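Local atomic coordinates of transcriptional regulator nlh2 (Aquifex aeolicus, PDB entry 4G3V), a protein that probably activates sigma-54-dependent transcription, its GAF domain serving as the regulatory module and captured here in an inactive state. Residues His44-Ile49 and Val69-Gly74; Glu75-Lys80 and Ile86-Pro91. One frame throughout, in Å; residues are numbered along the deposited sequence.

Contact 1 (His44-Ile49 and Val69-Gly74)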
ATOM      1  N   HIS A  44      -9.602  -9.780  15.850  1.00 37.21           N
ATOM      2  CA  HIS A  44      -8.553 -10.749  16.142  1.00 35.36           C
ATOM      3  C   HIS A  44      -7.515 -10.744  15.028  1.00 32.03           C
ATOM      4  O   HIS A  44      -7.859 -10.858  13.851  1.00 32.15           O
ATOM      5  CB  HIS A  44      -9.137 -12.160  16.269  1.00 36.68           C
ATOM      6  CG  HIS A  44     -10.331 -12.246  17.177  1.00 39.48           C
ATOM      7  ND1 HIS A  44     -10.217 -12.356  18.540  1.00 42.63           N
ATOM      8  CD2 HIS A  44     -11.659 -12.236  16.906  1.00 43.34           C
ATOM      9  CE1 HIS A  44     -11.426 -12.419  19.083  1.00 44.93           C
ATOM     10  NE2 HIS A  44     -12.316 -12.352  18.111  1.00 45.49           N
ATOM     11  N   SER A  45      -6.244 -10.647  15.386  1.00 29.62           N
ATOM     12  CA  SER A  45      -5.205 -10.553  14.370  1.00 29.71           C
ATOM     13  C   SER A  45      -3.847 -10.829  14.961  1.00 29.61           C
ATOM     14  O   SER A  45      -3.657 -10.729  16.175  1.00 29.81           O
ATOM     15  CB  SER A  45      -5.183  -9.146  13.751  1.00 30.21           C
ATOM     16  OG  SER A  45      -4.891  -8.172  14.739  1.00 29.04           O
ATOM     17  N   PHE A  46      -2.895 -11.164  14.096  1.00 27.74           N
ATOM     18  CA  PHE A  46      -1.519 -11.285  14.521  1.00 27.75           C
ATOM     19  C   PHE A  46      -0.579 -11.033  13.358  1.00 27.11           C
ATOM     20  O   PHE A  46      -0.972 -11.119  12.204  1.00 26.60           O
ATOM     21  CB  PHE A  46      -1.248 -12.647  15.196  1.00 29.90           C
ATOM     22  CG  PHE A  46      -1.342 -13.845  14.275  1.00 29.72           C
ATOM     23  CD1 PHE A  46      -0.313 -14.157  13.403  1.00 31.05           C
ATOM     24  CD2 PHE A  46      -2.448 -14.675  14.323  1.00 32.58           C
ATOM     25  CE1 PHE A  46      -0.401 -15.278  12.557  1.00 30.70           C
ATOM     26  CE2 PHE A  46      -2.548 -15.795  13.499  1.00 30.76           C
ATOM     27  CZ  PHE A  46      -1.524 -16.100  12.618  1.00 30.07           C
ATOM     28  N   ILE A  47       0.649 -10.656  13.697  1.00 27.31           N
ATOM     29  CA  ILE A  47       1.725 -10.522  12.740  1.00 26.40           C
ATOM     30  C   ILE A  47       2.785 -11.510  13.196  1.00 28.75           C
ATOM     31  O   ILE A  47       3.224 -11.462  14.346  1.00 29.87           O
ATOM     32  CB  ILE A  47       2.268  -9.080  12.701  1.00 25.83           C
ATOM     33  CG1 ILE A  47       1.188  -8.150  12.156  1.00 26.02           C
ATOM     34  CG2 ILE A  47       3.524  -8.996  11.863  1.00 26.36           C
ATOM     35  CD1 ILE A  47       1.446  -6.655  12.361  1.00 25.08           C
ATOM     36  N   ALA A  48       3.135 -12.445  12.314  1.00 28.71           N
ATOM     37  CA  ALA A  48       4.147 -13.452  12.608  1.00 30.41           C
ATOM     38  C   ALA A  48       5.394 -13.177  11.779  1.00 31.77           C
ATOM     39  O   ALA A  48       5.309 -12.754  10.622  1.00 29.96           O
ATOM     40  CB  ALA A  48       3.623 -14.827  12.312  1.00 33.07           C
ATOM     41  N   ILE A  49       6.552 -13.409  12.383  1.00 33.37           N
ATOM     42  CA  ILE A  49       7.809 -13.075  11.748  1.00 33.99           C
ATOM     43  C   ILE A  49       8.696 -14.299  11.632  1.00 35.77           C
ATOM     44  O   ILE A  49       8.692 -15.171  12.504  1.00 36.63           O
ATOM     45  CB  ILE A  49       8.531 -11.990  12.553  1.00 37.52           C
ATOM     46  CG1 ILE A  49       7.655 -10.741  12.586  1.00 38.67           C
ATOM     47  CG2 ILE A  49       9.886 -11.693  11.944  1.00 42.29           C
ATOM     48  CD1 ILE A  49       8.142  -9.655  13.527  1.00 43.24           C
ATOM     49  N   VAL A  69       2.823 -19.003  19.456  1.00 68.01           N
ATOM     50  CA  VAL A  69       2.466 -19.912  18.373  1.00 64.43           C
ATOM     51  C   VAL A  69       3.491 -19.873  17.254  1.00 60.52           C
ATOM     52  O   VAL A  69       3.890 -18.794  16.817  1.00 58.88           O
ATOM     53  CB  VAL A  69       1.113 -19.532  17.768  1.00 65.21           C
ATOM     54  CG1 VAL A  69       0.640 -20.617  16.828  1.00 66.45           C
ATOM     55  CG2 VAL A  69       0.097 -19.287  18.863  1.00 65.67           C
ATOM     56  N   ALA A  70       3.899 -21.048  16.779  1.00 57.76           N
ATOM     57  CA  ALA A  70       4.861 -21.137  15.691  1.00 57.34           C
ATOM     58  C   ALA A  70       4.258 -21.875  14.493  1.00 56.84           C
ATOM     59  O   ALA A  70       3.510 -22.831  14.664  1.00 59.92           O
ATOM     60  CB  ALA A  70       6.123 -21.837  16.166  1.00 58.56           C
ATOM     61  N   PHE A  71       4.585 -21.412  13.289  1.00 52.17           N
ATOM     62  CA  PHE A  71       4.118 -22.039  12.049  1.00 49.03           C
ATOM     63  C   PHE A  71       5.289 -22.464  11.183  1.00 50.19           C
ATOM     64  O   PHE A  71       6.239 -21.706  10.993  1.00 50.83           O
ATOM     65  CB  PHE A  71       3.289 -21.053  11.225  1.00 50.16           C
ATOM     66  CG  PHE A  71       2.017 -20.604  11.888  1.00 52.86           C
ATOM     67  CD1 PHE A  71       2.002 -19.486  12.697  1.00 51.86           C
ATOM     68  CD2 PHE A  71       0.827 -21.281  11.669  1.00 55.06           C
ATOM     69  CE1 PHE A  71       0.829 -19.058  13.291  1.00 51.73           C
ATOM     70  CE2 PHE A  71      -0.352 -20.851  12.263  1.00 55.72           C
ATOM     71  CZ  PHE A  71      -0.347 -19.741  13.073  1.00 53.21           C
ATOM     72  N   LYS A  72       5.206 -23.663  10.624  1.00 50.56           N
ATOM     73  CA  LYS A  72       6.208 -24.138   9.684  1.00 50.43           C
ATOM     74  C   LYS A  72       5.687 -23.937   8.271  1.00 45.83           C
ATOM     75  O   LYS A  72       4.478 -23.849   8.066  1.00 41.34           O
ATOM     76  CB  LYS A  72       6.470 -25.624   9.914  1.00 55.63           C
ATOM     77  CG  LYS A  72       6.834 -25.951  11.349  1.00 60.72           C
ATOM     78  CD  LYS A  72       8.169 -25.345  11.730  1.00 65.92           C
ATOM     79  CE  LYS A  72       9.325 -26.150  11.155  1.00 70.81           C
ATOM     80  NZ  LYS A  72      10.640 -25.563  11.523  1.00 72.51           N
ATOM     81  N   LYS A  73       6.588 -23.884   7.293  1.00 43.93           N
ATOM     82  CA  LYS A  73       6.165 -23.821   5.904  1.00 42.54           C
ATOM     83  C   LYS A  73       5.169 -24.938   5.630  1.00 41.05           C
ATOM     84  O   LYS A  73       5.400 -26.106   5.981  1.00 39.52           O
ATOM     85  CB  LYS A  73       7.353 -23.928   4.953  1.00 43.75           C
ATOM     86  CG  LYS A  73       8.189 -22.671   4.880  1.00 44.83           C
ATOM     87  CD  LYS A  73       9.128 -22.703   3.682  1.00 48.46           C
ATOM     88  CE  LYS A  73       9.980 -21.444   3.601  1.00 51.03           C
ATOM     89  NZ  LYS A  73      10.890 -21.482   2.425  1.00 51.77           N
ATOM     90  N   GLY A  74       4.049 -24.566   5.018  1.00 41.39           N
ATOM     91  CA  GLY A  74       3.044 -25.527   4.601  1.00 41.71           C
ATOM     92  C   GLY A  74       2.067 -25.918   5.695  1.00 42.22           C
ATOM     93  O   GLY A  74       1.082 -26.601   5.413  1.00 43.44           O
TER

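Contact 2 (Glu75-Lys80 and Ile86-Pro91)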
ATOM      1  N   GLU A  75       2.325 -25.474   6.927  1.00 42.91           N
ATOM      2  CA  GLU A  75       1.486 -25.840   8.074  1.00 45.83           C
ATOM      3  C   GLU A  75       0.296 -24.905   8.266  1.00 45.49           C
ATOM      4  O   GLU A  75       0.456 -23.742   8.686  1.00 45.70           O
ATOM      5  CB  GLU A  75       2.305 -25.845   9.368  1.00 49.10           C
ATOM      6  CG  GLU A  75       1.461 -26.148  10.595  1.00 53.49           C
ATOM      7  CD  GLU A  75       2.259 -26.128  11.888  1.00 58.46           C
ATOM      8  OE1 GLU A  75       3.409 -25.626  11.884  1.00 60.19           O
ATOM      9  OE2 GLU A  75       1.730 -26.608  12.910  1.00 60.23           O
ATOM     10  N   GLY A  76      -0.900 -25.414   7.993  1.00 42.14           N
ATOM     11  CA  GLY A  76      -2.102 -24.612   8.127  1.00 39.70           C
ATOM     12  C   GLY A  76      -2.154 -23.478   7.108  1.00 37.00           C
ATOM     13  O   GLY A  76      -1.314 -23.383   6.215  1.00 37.77           O
ATOM     14  N   ILE A  77      -3.151 -22.616   7.240  1.00 33.46           N
ATOM     15  CA  ILE A  77      -3.367 -21.528   6.286  1.00 34.20           C
ATOM     16  C   ILE A  77      -2.240 -20.505   6.342  1.00 30.46           C
ATOM     17  O   ILE A  77      -1.678 -20.125   5.310  1.00 29.54           O
ATOM     18  CB  ILE A  77      -4.727 -20.847   6.541  1.00 34.08           C
ATOM     19  CG1 ILE A  77      -5.856 -21.855   6.284  1.00 37.53           C
ATOM     20  CG2 ILE A  77      -4.900 -19.622   5.657  1.00 31.44           C
ATOM     21  CD1 ILE A  77      -7.165 -21.505   6.960  1.00 39.83           C
ATOM     22  N   THR A  78      -1.883 -20.082   7.551  1.00 29.91           N
ATOM     23  CA  THR A  78      -0.799 -19.131   7.708  1.00 28.96           C
ATOM     24  C   THR A  78       0.523 -19.729   7.212  1.00 29.55           C
ATOM     25  O   THR A  78       1.310 -19.047   6.563  1.00 26.55           O
ATOM     26  CB  THR A  78      -0.706 -18.643   9.172  1.00 31.11           C
ATOM     27  OG1 THR A  78      -1.895 -17.898   9.497  1.00 31.87           O
ATOM     28  CG2 THR A  78       0.493 -17.753   9.361  1.00 32.45           C
ATOM     29  N   GLY A  79       0.746 -21.018   7.472  1.00 29.18           N
ATOM     30  CA  GLY A  79       1.953 -21.689   7.015  1.00 30.56           C
ATOM     31  C   GLY A  79       2.032 -21.807   5.499  1.00 29.30           C
ATOM     32  O   GLY A  79       3.119 -21.802   4.921  1.00 27.56           O
ATOM     33  N   LYS A  80       0.886 -21.915   4.841  1.00 29.54           N
ATOM     34  CA  LYS A  80       0.880 -21.984   3.383  1.00 29.57           C
ATOM     35  C   LYS A  80       1.232 -20.633   2.765  1.00 28.17           C
ATOM     36  O   LYS A  80       1.952 -20.568   1.770  1.00 29.12           O
ATOM     37  CB  LYS A  80      -0.465 -22.490   2.865  1.00 32.09           C
ATOM     38  CG  LYS A  80      -0.644 -23.993   3.030  1.00 35.59           C
ATOM     39  CD  LYS A  80      -2.078 -24.411   2.740  1.00 40.26           C
ATOM     40  CE  LYS A  80      -2.201 -25.913   2.641  1.00 44.48           C
ATOM     41  NZ  LYS A  80      -1.745 -26.592   3.882  1.00 48.75           N
ATOM     42  N   ILE A  86       2.008 -16.220  -1.289  1.00 27.99           N
ATOM     43  CA  ILE A  86       0.779 -15.719  -1.890  1.00 28.41           C
ATOM     44  C   ILE A  86      -0.341 -15.740  -0.857  1.00 27.78           C
ATOM     45  O   ILE A  86      -0.367 -16.604   0.023  1.00 28.51           O
ATOM     46  CB  ILE A  86       0.382 -16.515  -3.144  1.00 32.10           C
ATOM     47  CG1 ILE A  86       0.061 -17.960  -2.800  1.00 33.06           C
ATOM     48  CG2 ILE A  86       1.513 -16.474  -4.173  1.00 34.52           C
ATOM     49  CD1 ILE A  86      -0.224 -18.854  -4.064  1.00 34.76           C
ATOM     50  N   PRO A  87      -1.262 -14.772  -0.942  1.00 25.83           N
ATOM     51  CA  PRO A  87      -2.267 -14.675   0.121  1.00 26.01           C
ATOM     52  C   PRO A  87      -3.330 -15.761   0.058  1.00 27.48           C
ATOM     53  O   PRO A  87      -3.559 -16.384  -1.010  1.00 28.13           O
ATOM     54  CB  PRO A  87      -2.904 -13.295  -0.100  1.00 31.42           C
ATOM     55  CG  PRO A  87      -2.559 -12.887  -1.453  1.00 34.23           C
ATOM     56  CD  PRO A  87      -1.376 -13.695  -1.936  1.00 29.13           C
ATOM     57  N   LEU A  88      -3.976 -15.978   1.200  1.00 25.56           N
ATOM     58  CA  LEU A  88      -5.171 -16.808   1.253  1.00 26.31           C
ATOM     59  C   LEU A  88      -6.334 -16.033   1.873  1.00 28.76           C
ATOM     60  O   LEU A  88      -6.171 -15.319   2.871  1.00 29.71           O
ATOM     61  CB  LEU A  88      -4.908 -18.093   2.039  1.00 26.60           C
ATOM     62  CG  LEU A  88      -4.240 -19.204   1.218  1.00 28.03           C
ATOM     63  CD1 LEU A  88      -3.764 -20.329   2.132  1.00 29.53           C
ATOM     64  CD2 LEU A  88      -5.204 -19.741   0.160  1.00 30.36           C
ATOM     65  N   VAL A  89      -7.504 -16.209   1.277  1.00 26.47           N
ATOM     66  CA  VAL A  89      -8.740 -15.570   1.721  1.00 28.43           C
ATOM     67  C   VAL A  89      -9.758 -16.688   1.915  1.00 28.80           C
ATOM     68  O   VAL A  89     -10.240 -17.265   0.931  1.00 31.49           O
ATOM     69  CB  VAL A  89      -9.233 -14.578   0.647  1.00 34.73           C
ATOM     70  CG1 VAL A  89     -10.535 -13.908   1.075  1.00 37.58           C
ATOM     71  CG2 VAL A  89      -8.143 -13.557   0.352  1.00 38.69           C
ATOM     72  N   ILE A  90     -10.060 -17.024   3.174  1.00 30.63           N
ATOM     73  CA  ILE A  90     -10.865 -18.211   3.478  1.00 31.06           C
ATOM     74  C   ILE A  90     -12.162 -17.844   4.159  1.00 32.49           C
ATOM     75  O   ILE A  90     -12.169 -17.563   5.349  1.00 32.60           O
ATOM     76  CB  ILE A  90     -10.144 -19.171   4.444  1.00 33.52           C
ATOM     77  CG1 ILE A  90      -8.739 -19.494   3.944  1.00 36.56           C
ATOM     78  CG2 ILE A  90     -10.976 -20.441   4.642  1.00 34.73           C
ATOM     79  CD1 ILE A  90      -8.701 -20.260   2.652  1.00 36.10           C
ATOM     80  N   PRO A  91     -13.268 -17.854   3.409  1.00 34.61           N
ATOM     81  CA  PRO A  91     -14.585 -17.579   3.977  1.00 36.69           C
ATOM     82  C   PRO A  91     -14.993 -18.702   4.924  1.00 37.05           C
ATOM     83  O   PRO A  91     -14.572 -19.842   4.723  1.00 36.61           O
ATOM     84  CB  PRO A  91     -15.511 -17.563   2.752  1.00 39.42           C
ATOM     85  CG  PRO A  91     -14.647 -17.710   1.563  1.00 42.46           C
ATOM     86  CD  PRO A  91     -13.353 -18.282   2.003  1.00 37.89           C
TER

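Contact 1 (His44-Ile49 and Val69-Gly74)
Phe46 and Phe71 meet across two strands that are not direct neighbours: their CA atoms are 12.4 Å apart, and no hydrogen bond joins 44-49 to 69-74. In the antiparallel sheet of this GAF domain, strand 54-61 lies between strands 44-51 and 70-72, pairing with both. The backbone of Ile47 bonds to it at Ala58 and Ser59; in addition, the side-chain hydroxyl of Thr54 bonds to Phe71 O. The two phenylalanines therefore have to bridge the intervening strand by side chain alone, and they approach from opposite directions. At Phe46, chi1 of 67° sets CG between the backbone N and the carbonyl carbon, and this carries the ring toward Phe71. The Phe71 ring is brought to meet it with CG anti to its own carbonyl carbon, beside the backbone N (chi1 -64°). The ring planes are inclined by only 15°, yet the centroids lie 5.8 Å apart. This nearly parallel pair is strongly offset, and only the outer carbons CE1 and CZ of each ring come near the other. Both residues are buried. Phe64 stacks edge-to-face with Phe46, and Ile57 of the intervening strand also packs on it. The closest approach is Phe46 CZ to Phe71 CE1 at 3.8 Å, with Phe46 CZ to Phe71 CZ at 3.9 Å.

Contact 2 (Glu75-Lys80 and Ile86-Pro91)
Ile77 sits in the first turn of helix 76-84 and reaches across to Leu88 and Ile90 of strand 88-90 by both of its branches, lying aslant of both strand side chains. The CA atoms of Ile77 and Leu88 are 7.1 Å apart. From CB, which points toward the strand, the side chain divides. The methyl CG2, anti to the backbone N, goes to Leu88: Ile77 CG2 lies 3.8 Å from Leu88 CD1 and also touches Leu88 CB. The other branch starts at CG1, placed beside the backbone N (chi1 -64°), and extends along a near-trans chi2 to Ile77 CD1, 4.0 Å from Ile90 CG1. The axes of helix 76-80 and strand 88-90 pass 9.6 Å apart with their directions 158° from parallel, as expected for a chain that doubles back after the helix. Strand 88-90 is an outermost strand of the GAF sheet within this chain, bonded through Leu88 and Ile90 to Ala117 and Leu115. Leu88 and Ile90 turn to the helix 76-84 side, whereas Val89 points away and packs on Leu142 and Tyr146 of helix 139-162. Further along the helix, Lys80 adds aliphatic contact at its base: Lys80 CB lies 4.0 Å from Leu88 CD1, although the chain then leads away from the strand. That same methyl, Leu88 CD1, rests 3.8 Å from the backbone oxygen Ile77 O.

In the fold
Helix 76-84 supplies a segment of contact 2 and also flanks contact 1, about 10 Å away between centres. Thr78 packs against the aromatic pair of contact 1, with Thr78 OG1 3.6 Å from Phe46 CZ, while Ile77 takes part in contact 2. Each contact includes one of the sheet's two outermost strands within this chain, 70-72 and 88-90. Contact 1 is fully buried and aromatic; contact 2 is aliphatic and larger (200 against 86 Å²), and only Ile77 of its four touching residues is buried. Neither has a hydrogen bond between its own segments. Polar links instead join the contacts: Gly74 N to Gly79 O at 2.9 Å is a probable hydrogen bond, and Lys80 NZ bonds weakly to Gly74 O.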